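Local coordinates for uncharacterized protein Q6HG14 (Bacillus thuringiensis serovar konkukian, PDB 3F08) that is of unknown function but belongs to the SRPBCC (Bet v 1-like) family, whose relatives commonly bind lipids or other hydrophobic ligands, and so may do likewise, at residues 21-29 against 37-48; 53-61 against 71-79. The protein carries 5 engineered substitutions. All blocks are in the same frame, centred on the assembly; numbering follows the deposited sequence.

Interaction 1. Residues 21-29 against 37-48; sequences IGGFNSLPD and SKLTEGGRVRHL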
loop_
_atom_site.group_PDB
_atom_site.type_symbol
_atom_site.label_atom_id
_atom_site.label_comp_id
_atom_site.label_asym_id
_atom_site.label_seq_id
_atom_site.Cartn_x
_atom_site.Cartn_y
_atom_site.Cartn_z
ATOM N N ILE B 21 10.030 9.142 1.798
ATOM C CA ILE B 21 9.445 8.725 0.526
ATOM C C ILE B 21 8.572 7.468 0.487
ATOM O O ILE B 21 7.940 7.195 -0.527
ATOM C CB ILE B 21 10.551 8.564 -0.537
ATOM C CG1 ILE B 21 11.368 7.294 -0.267
ATOM C CG2 ILE B 21 11.491 9.769 -0.478
ATOM C CD1 ILE B 21 12.384 6.979 -1.349
ATOM N N GLY B 22 8.533 6.709 1.576
ATOM C CA GLY B 22 7.732 5.490 1.606
ATOM C C GLY B 22 6.230 5.669 1.421
ATOM O O GLY B 22 5.542 4.747 0.975
ATOM N N GLY B 23 5.719 6.845 1.775
ATOM C CA GLY B 23 4.297 7.110 1.641
ATOM C C GLY B 23 3.899 7.283 0.192
ATOM O O GLY B 23 4.490 8.086 -0.533
ATOM N N PHE B 24 2.891 6.533 -0.235
ATOM C CA PHE B 24 2.435 6.621 -1.608
ATOM C C PHE B 24 1.877 8.013 -1.909
ATOM O O PHE B 24 1.996 8.506 -3.029
ATOM C CB PHE B 24 1.386 5.542 -1.872
ATOM C CG PHE B 24 1.095 5.322 -3.329
ATOM C CD1 PHE B 24 2.128 5.046 -4.225
ATOM C CD2 PHE B 24 -0.210 5.375 -3.804
ATOM C CE1 PHE B 24 1.863 4.824 -5.583
ATOM C CE2 PHE B 24 -0.495 5.153 -5.156
ATOM C CZ PHE B 24 0.547 4.878 -6.045
ATOM N N ASN B 25 1.286 8.655 -0.904
ATOM C CA ASN B 25 0.728 9.994 -1.095
ATOM C C ASN B 25 1.701 11.092 -0.674
ATOM O O ASN B 25 1.329 12.262 -0.600
ATOM C CB ASN B 25 -0.562 10.167 -0.287
ATOM C CG ASN B 25 -1.406 11.325 -0.791
ATOM O OD1 ASN B 25 -1.773 12.230 -0.036
ATOM N ND2 ASN B 25 -1.715 11.300 -2.078
ATOM N N SER B 26 2.952 10.726 -0.429
ATOM C CA SER B 26 3.927 11.704 0.041
ATOM C C SER B 26 4.841 12.406 -0.964
ATOM O O SER B 26 5.742 13.135 -0.561
ATOM C CB SER B 26 4.782 11.065 1.139
ATOM O OG SER B 26 3.948 10.614 2.193
ATOM N N LEU B 27 4.613 12.219 -2.258
ATOM C CA LEU B 27 5.469 12.869 -3.249
ATOM C C LEU B 27 5.670 14.371 -3.036
ATOM O O LEU B 27 6.756 14.893 -3.280
ATOM C CB LEU B 27 4.943 12.625 -4.667
ATOM C CG LEU B 27 5.069 11.186 -5.188
ATOM C CD1 LEU B 27 4.558 11.115 -6.616
ATOM C CD2 LEU B 27 6.528 10.721 -5.118
ATOM N N PRO B 28 4.623 15.092 -2.602
ATOM C CA PRO B 28 4.859 16.529 -2.408
ATOM C C PRO B 28 5.781 16.863 -1.243
ATOM O O PRO B 28 6.227 18.007 -1.110
ATOM C CB PRO B 28 3.444 17.115 -2.259
ATOM C CG PRO B 28 2.586 15.950 -1.910
ATOM C CD PRO B 28 3.184 14.791 -2.658
ATOM N N ASP B 29 6.087 15.870 -0.411
ATOM C CA ASP B 29 6.996 16.096 0.705
ATOM C C ASP B 29 8.446 16.111 0.219
ATOM O O ASP B 29 9.348 16.458 0.976
ATOM C CB ASP B 29 6.855 15.015 1.780
ATOM C CG ASP B 29 5.557 15.114 2.548
ATOM O OD1 ASP B 29 4.978 16.217 2.593
ATOM O OD2 ASP B 29 5.128 14.090 3.125
ATOM N N SER B 37 -1.120 16.076 -3.682
ATOM C CA SER B 37 -1.423 14.680 -3.961
ATOM C C SER B 37 -2.516 14.191 -3.015
ATOM O O SER B 37 -2.476 14.468 -1.818
ATOM C CB SER B 37 -0.172 13.810 -3.788
ATOM O OG SER B 37 -0.496 12.431 -3.902
ATOM N N LYS B 38 -3.491 13.473 -3.567
ATOM C CA LYS B 38 -4.606 12.926 -2.793
ATOM C C LYS B 38 -4.783 11.449 -3.133
ATOM O O LYS B 38 -4.469 11.018 -4.240
ATOM C CB LYS B 38 -5.915 13.663 -3.116
ATOM C CG LYS B 38 -5.951 15.119 -2.692
ATOM C CD LYS B 38 -5.849 15.276 -1.183
ATOM C CE LYS B 38 -5.884 16.750 -0.795
ATOM N NZ LYS B 38 -5.725 16.952 0.677
ATOM N N LEU B 39 -5.302 10.677 -2.187
ATOM C CA LEU B 39 -5.507 9.252 -2.413
ATOM C C LEU B 39 -6.979 8.884 -2.586
ATOM O O LEU B 39 -7.853 9.484 -1.955
ATOM C CB LEU B 39 -4.944 8.441 -1.237
ATOM C CG LEU B 39 -3.458 8.533 -0.876
ATOM C CD1 LEU B 39 -3.247 7.895 0.485
ATOM C CD2 LEU B 39 -2.598 7.843 -1.929
ATOM N N THR B 40 -7.248 7.905 -3.451
ATOM C CA THR B 40 -8.607 7.416 -3.650
ATOM C C THR B 40 -8.548 5.897 -3.559
ATOM O O THR B 40 -7.473 5.328 -3.351
ATOM C CB THR B 40 -9.212 7.833 -5.019
ATOM O OG1 THR B 40 -8.382 7.368 -6.087
ATOM C CG2 THR B 40 -9.346 9.340 -5.097
ATOM N N GLU B 41 -9.698 5.245 -3.688
ATOM C CA GLU B 41 -9.751 3.791 -3.600
ATOM C C GLU B 41 -9.101 3.239 -2.322
ATOM O O GLU B 41 -8.326 2.275 -2.358
ATOM C CB GLU B 41 -9.109 3.178 -4.851
ATOM C CG GLU B 41 -9.982 3.346 -6.091
ATOM C CD GLU B 41 -9.564 2.458 -7.244
ATOM O OE1 GLU B 41 -9.230 1.276 -7.010
ATOM O OE2 GLU B 41 -9.589 2.939 -8.391
ATOM N N GLY B 42 -9.424 3.865 -1.194
ATOM C CA GLY B 42 -8.894 3.431 0.084
ATOM C C GLY B 42 -7.395 3.616 0.262
ATOM O O GLY B 42 -6.825 3.119 1.237
ATOM N N GLY B 43 -6.758 4.327 -0.665
ATOM C CA GLY B 43 -5.325 4.556 -0.575
ATOM C C GLY B 43 -4.506 3.866 -1.654
ATOM O O GLY B 43 -3.272 3.955 -1.658
ATOM N N ARG B 44 -5.188 3.187 -2.576
ATOM C CA ARG B 44 -4.531 2.463 -3.668
ATOM C C ARG B 44 -4.235 3.306 -4.908
ATOM O O ARG B 44 -3.463 2.895 -5.773
ATOM C CB ARG B 44 -5.391 1.268 -4.092
ATOM C CG ARG B 44 -5.399 0.106 -3.121
ATOM C CD ARG B 44 -6.448 -0.925 -3.524
ATOM N NE ARG B 44 -7.797 -0.455 -3.219
ATOM C CZ ARG B 44 -8.909 -1.151 -3.434
ATOM N NH1 ARG B 44 -8.851 -2.360 -3.972
ATOM N NH2 ARG B 44 -10.082 -0.646 -3.086
ATOM N N VAL B 45 -4.853 4.474 -5.004
ATOM C CA VAL B 45 -4.655 5.323 -6.165
ATOM C C VAL B 45 -4.290 6.734 -5.724
ATOM O O VAL B 45 -4.892 7.277 -4.793
ATOM C CB VAL B 45 -5.947 5.351 -7.031
ATOM C CG1 VAL B 45 -5.798 6.325 -8.189
ATOM C CG2 VAL B 45 -6.240 3.947 -7.569
ATOM N N ARG B 46 -3.284 7.316 -6.367
ATOM C CA ARG B 46 -2.888 8.667 -6.015
ATOM C C ARG B 46 -3.104 9.613 -7.183
ATOM O O ARG B 46 -2.819 9.284 -8.336
ATOM C CB ARG B 46 -1.420 8.717 -5.542
ATOM C CG ARG B 46 -0.369 8.378 -6.585
ATOM C CD ARG B 46 1.015 8.347 -5.944
ATOM N NE ARG B 46 2.070 7.986 -6.894
ATOM C CZ ARG B 46 3.327 7.714 -6.550
ATOM N NH1 ARG B 46 3.695 7.763 -5.272
ATOM N NH2 ARG B 46 4.218 7.389 -7.479
ATOM N N HIS B 47 -3.647 10.783 -6.869
ATOM C CA HIS B 47 -3.908 11.812 -7.862
ATOM C C HIS B 47 -2.874 12.892 -7.639
ATOM O O HIS B 47 -2.892 13.580 -6.620
ATOM C CB HIS B 47 -5.313 12.395 -7.688
ATOM C CG HIS B 47 -6.406 11.461 -8.101
ATOM N ND1 HIS B 47 -6.641 10.259 -7.467
ATOM C CD2 HIS B 47 -7.319 11.545 -9.098
ATOM C CE1 HIS B 47 -7.650 9.643 -8.056
ATOM N NE2 HIS B 47 -8.080 10.402 -9.048
ATOM N N LEU B 48 -1.969 13.030 -8.598
ATOM C CA LEU B 48 -0.900 14.009 -8.512
ATOM C C LEU B 48 -1.195 15.218 -9.377
ATOM O O LEU B 48 -1.492 15.088 -10.564
ATOM C CB LEU B 48 0.410 13.375 -8.972
ATOM C CG LEU B 48 0.693 11.996 -8.382
ATOM C CD1 LEU B 48 1.903 11.385 -9.079
ATOM C CD2 LEU B 48 0.907 12.115 -6.880
HETATM O O HOH W 1 2.178 11.231 -3.687
#
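In this Bet v 1-like fold, the loop that follows helix 14-21 lies against the hairpin of strands 36-40 and 45-49, and Phe24 and Arg46 form the centre of the contact. The guanidinium of Arg46 lies flat on the Phe24 ring, with planes at 9° and centres 4.1 Å apart. Arg46 CD sits over the middle of the ring, a CH-pi contact. From the other side Leu27 CD1 closes on Arg46 CZ at 3.6 Å, sandwiching the guanidinium between aromatic and aliphatic side chains. Arg46 NH1 also gives a nearly straight hydrogen bond (171°) to Phe24 O, 2.9 Å long and directed at a carbonyl lone pair, which pins the group's rotation. With CG anti to the backbone N (chi1 -166°), the Phe24 ring swings toward Arg46.

A water accepts from Leu27 N, donates to Phe24 O and meets Ser37 OG at 2.9 Å, bridging loop and strand. Leu39 CG packs 3.4 Å from Asn25 CB, while Leu27 CD1 touches Leu48 CD1 at 3.6 Å.

Arg46 NH2 forms a salt bridge with Glu58 on strand 55-64, and Tyr70 of strand 69-74 meets Phe24 edge-to-face. The loop packs on strands 36-40 and 45-49, and through Phe24 also on 55-64 (Leu60) and 69-74 (Tyr72). Arg44, which with Val45 faces Thr40 in a classic beta bulge, hydrogen-bonds through NH1 to Trp18 O of the second subunit.

Interaction 2. Residues 53-61 against 71-79; sequences GETIIERLE and TYSIMNAPF. Engineered in segment 53-61: Glu54 (natural residue Asp).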
loop_
_atom_site.group_PDB
_atom_site.type_symbol
_atom_site.label_atom_id
_atom_site.label_comp_id
_atom_site.label_asym_id
_atom_site.label_seq_id
_atom_site.Cartn_x
_atom_site.Cartn_y
_atom_site.Cartn_z
ATOM N N GLY B 53 -2.208 22.284 -12.937
ATOM C CA GLY B 53 -3.520 21.936 -12.435
ATOM C C GLY B 53 -3.855 20.600 -13.078
ATOM O O GLY B 53 -4.851 19.960 -12.743
ATOM N N GLU B 54 -3.017 20.176 -14.021
ATOM C CA GLU B 54 -3.225 18.900 -14.689
ATOM C C GLU B 54 -2.919 17.810 -13.672
ATOM O O GLU B 54 -1.932 17.888 -12.939
ATOM C CB GLU B 54 -2.300 18.758 -15.895
ATOM C CG GLU B 54 -2.661 17.571 -16.768
ATOM C CD GLU B 54 -1.758 17.434 -17.970
ATOM O OE1 GLU B 54 -1.625 18.422 -18.723
ATOM O OE2 GLU B 54 -1.184 16.341 -18.160
ATOM N N THR B 55 -3.758 16.785 -13.632
ATOM C CA THR B 55 -3.575 15.728 -12.660
ATOM C C THR B 55 -3.225 14.369 -13.254
ATOM O O THR B 55 -3.832 13.920 -14.225
ATOM C CB THR B 55 -4.834 15.613 -11.780
ATOM O OG1 THR B 55 -5.121 16.898 -11.213
ATOM C CG2 THR B 55 -4.621 14.616 -10.645
ATOM N N ILE B 56 -2.218 13.735 -12.662
ATOM C CA ILE B 56 -1.756 12.421 -13.082
ATOM C C ILE B 56 -2.314 11.411 -12.086
ATOM O O ILE B 56 -2.358 11.675 -10.883
ATOM C CB ILE B 56 -0.214 12.350 -13.065
ATOM C CG1 ILE B 56 0.357 13.248 -14.163
ATOM C CG2 ILE B 56 0.251 10.921 -13.251
ATOM C CD1 ILE B 56 1.878 13.265 -14.190
ATOM N N ILE B 57 -2.740 10.257 -12.580
ATOM C CA ILE B 57 -3.300 9.237 -11.714
ATOM C C ILE B 57 -2.441 7.979 -11.778
ATOM O O ILE B 57 -2.194 7.437 -12.857
ATOM C CB ILE B 57 -4.744 8.909 -12.133
ATOM C CG1 ILE B 57 -5.588 10.192 -12.097
ATOM C CG2 ILE B 57 -5.340 7.874 -11.200
ATOM C CD1 ILE B 57 -7.058 9.980 -12.469
ATOM N N GLU B 58 -1.977 7.524 -10.620
ATOM C CA GLU B 58 -1.132 6.341 -10.568
ATOM C C GLU B 58 -1.704 5.314 -9.603
ATOM O O GLU B 58 -2.307 5.658 -8.588
ATOM C CB GLU B 58 0.287 6.739 -10.160
ATOM C CG GLU B 58 0.818 7.910 -10.974
ATOM C CD GLU B 58 2.263 8.247 -10.678
ATOM O OE1 GLU B 58 2.706 8.055 -9.524
ATOM O OE2 GLU B 58 2.955 8.732 -11.603
ATOM N N ARG B 59 -1.495 4.046 -9.926
ATOM C CA ARG B 59 -2.018 2.960 -9.123
ATOM C C ARG B 59 -0.943 2.206 -8.345
ATOM O O ARG B 59 0.105 1.862 -8.898
ATOM C CB ARG B 59 -2.784 2.011 -10.049
ATOM C CG ARG B 59 -3.060 0.652 -9.478
ATOM C CD ARG B 59 -4.323 0.056 -10.066
ATOM N NE ARG B 59 -5.203 -0.253 -8.958
ATOM C CZ ARG B 59 -6.428 0.227 -8.803
ATOM N NH1 ARG B 59 -6.955 1.046 -9.701
ATOM N NH2 ARG B 59 -7.110 -0.100 -7.720
ATOM N N LEU B 60 -1.197 1.980 -7.057
ATOM C CA LEU B 60 -0.264 1.236 -6.213
ATOM C C LEU B 60 -0.355 -0.244 -6.594
ATOM O O LEU B 60 -1.445 -0.825 -6.554
ATOM C CB LEU B 60 -0.625 1.399 -4.731
ATOM C CG LEU B 60 0.263 0.643 -3.729
ATOM C CD1 LEU B 60 1.667 1.258 -3.729
ATOM C CD2 LEU B 60 -0.340 0.707 -2.328
ATOM N N GLU B 61 0.773 -0.852 -6.962
ATOM C CA GLU B 61 0.774 -2.262 -7.352
ATOM C C GLU B 61 1.339 -3.168 -6.263
ATOM O O GLU B 61 0.780 -4.229 -5.974
ATOM C CB GLU B 61 1.585 -2.467 -8.633
ATOM C CG GLU B 61 1.022 -1.800 -9.883
ATOM C CD GLU B 61 -0.290 -2.414 -10.348
ATOM O OE1 GLU B 61 -0.594 -3.558 -9.944
ATOM O OE2 GLU B 61 -1.010 -1.756 -11.131
ATOM N N THR B 71 5.750 -0.266 -5.826
ATOM C CA THR B 71 5.680 -0.340 -7.270
ATOM C C THR B 71 4.348 0.233 -7.694
ATOM O O THR B 71 3.322 -0.053 -7.083
ATOM C CB THR B 71 5.778 -1.809 -7.736
ATOM O OG1 THR B 71 7.009 -2.371 -7.263
ATOM C CG2 THR B 71 5.711 -1.911 -9.266
ATOM N N TYR B 72 4.365 1.042 -8.743
ATOM C CA TYR B 72 3.142 1.646 -9.215
ATOM C C TYR B 72 3.042 1.609 -10.726
ATOM O O TYR B 72 4.043 1.441 -11.433
ATOM C CB TYR B 72 3.054 3.088 -8.722
ATOM C CG TYR B 72 4.149 3.988 -9.247
ATOM C CD1 TYR B 72 3.987 4.700 -10.434
ATOM C CD2 TYR B 72 5.338 4.150 -8.539
ATOM C CE1 TYR B 72 4.985 5.563 -10.902
ATOM C CE2 TYR B 72 6.343 5.005 -8.995
ATOM C CZ TYR B 72 6.159 5.711 -10.176
ATOM O OH TYR B 72 7.154 6.557 -10.616
ATOM N N SER B 73 1.817 1.763 -11.209
ATOM C CA SER B 73 1.544 1.769 -12.631
ATOM C C SER B 73 0.876 3.099 -12.934
ATOM O O SER B 73 0.449 3.806 -12.026
ATOM C CB SER B 73 0.625 0.594 -13.000
ATOM O OG SER B 73 -0.583 0.615 -12.255
ATOM N N ILE B 74 0.792 3.456 -14.205
ATOM C CA ILE B 74 0.161 4.713 -14.556
ATOM C C ILE B 74 -1.220 4.489 -15.143
ATOM O O ILE B 74 -1.399 3.714 -16.079
ATOM C CB ILE B 74 1.035 5.524 -15.529
ATOM C CG1 ILE B 74 2.126 6.260 -14.736
ATOM C CG2 ILE B 74 0.176 6.500 -16.320
ATOM C CD1 ILE B 74 3.038 7.121 -15.585
HETATM N N MSE B 75 -2.199 5.179 -14.572
HETATM C CA MSE B 75 -3.581 5.073 -15.012
HETATM C C MSE B 75 -3.914 6.205 -15.985
HETATM O O MSE B 75 -4.571 5.982 -17.003
HETATM C CB MSE B 75 -4.491 5.128 -13.786
HETATM C CG MSE B 75 -5.834 4.444 -13.946
HETATM SE SE MSE B 75 -6.372 3.670 -12.251
HETATM C CE MSE B 75 -5.897 1.815 -12.582
ATOM N N ASN B 76 -3.442 7.408 -15.668
ATOM C CA ASN B 76 -3.678 8.591 -16.491
ATOM C C ASN B 76 -2.465 9.521 -16.491
ATOM O O ASN B 76 -2.141 10.123 -15.465
ATOM C CB ASN B 76 -4.906 9.350 -15.978
ATOM C CG ASN B 76 -6.211 8.650 -16.322
ATOM O OD1 ASN B 76 -6.687 8.723 -17.457
ATOM N ND2 ASN B 76 -6.786 7.953 -15.348
ATOM N N ALA B 77 -1.796 9.629 -17.639
ATOM C CA ALA B 77 -0.621 10.488 -17.756
ATOM C C ALA B 77 -0.298 10.870 -19.198
ATOM O O ALA B 77 -0.672 10.173 -20.142
ATOM C CB ALA B 77 0.585 9.812 -17.127
ATOM N N PRO B 78 0.414 11.994 -19.382
ATOM C CA PRO B 78 0.792 12.479 -20.712
ATOM C C PRO B 78 2.139 11.969 -21.217
ATOM O O PRO B 78 2.835 12.676 -21.938
ATOM C CB PRO B 78 0.792 13.990 -20.526
ATOM C CG PRO B 78 1.404 14.113 -19.165
ATOM C CD PRO B 78 0.690 13.024 -18.361
ATOM N N PHE B 79 2.510 10.750 -20.839
ATOM C CA PHE B 79 3.786 10.196 -21.284
ATOM C C PHE B 79 3.553 9.176 -22.390
ATOM O O PHE B 79 2.635 8.362 -22.305
ATOM C CB PHE B 79 4.513 9.551 -20.106
ATOM C CG PHE B 79 4.701 10.476 -18.940
ATOM C CD1 PHE B 79 5.252 11.748 -19.123
ATOM C CD2 PHE B 79 4.311 10.092 -17.658
ATOM C CE1 PHE B 79 5.412 12.628 -18.045
ATOM C CE2 PHE B 79 4.466 10.959 -16.569
ATOM C CZ PHE B 79 5.017 12.231 -16.762
#
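Backbone hydrogen bonds carry most of the pairing between strand 55-61 and residues 71-76, which run antiparallel. Arg59 and Ser73 form a hydrogen-bonded pair, Arg59 N to Ser73 O and Ser73 N to Arg59 O both 2.9 Å, and Glu61 N reaches Thr71 O. Ile57 O takes two donors, Met75 N at 2.8 Å and Asn76 N at 3.1 Å, while Ile57 N returns a bond to Asn76 O.

Among the polar side chains, Ser73 OG donates to Glu61 OE2 at 2.7 Å, on the OE2 lone pair anti to the other oxygen; the bend at chi2 (-68°) brings the Glu61 carboxylate to Ser73 across the strands. Glu58 and Tyr72 run side by side, carboxylate and ring planes 19° apart, with OE1 of Glu58 above the ring face, 3.6 Å from Tyr72 CE1. That carboxylate is also salt-bridged to Arg46.

Among apolar contacts, Ile57 CG2 meets the CB of selenomethionine Met75 at 3.9 Å, and Ile56 CD1 approaches Phe79 CZ at 4.2 Å.

With Met75 and Asn76 both facing Ile57, this is a classic beta bulge, placed where the chain turns a corner in the 55-64/69-74 hairpin of the curved Bet v 1-like sheet.

From the N terminus, the chain leaves helix 14-21 and enters interaction 1, which closes the short connection between residues 29 and 37 by laying the loop on the first hairpin. Interaction 2 opens only after that, in series, and closes the next hairpin, 55-64 with 69-74, whose turn lies between residues 64 and 69; the two neither nest nor cross. They meet at the seam of strands 45-49 and 55-64, neighbours in the sheet, where Val45 packs on Ile57 and Glu41 OE1 makes a 2.6 Å salt bridge to Arg59 NH2. Together they tie the loop after the helix to four consecutive sheet strands, and both reach the second subunit.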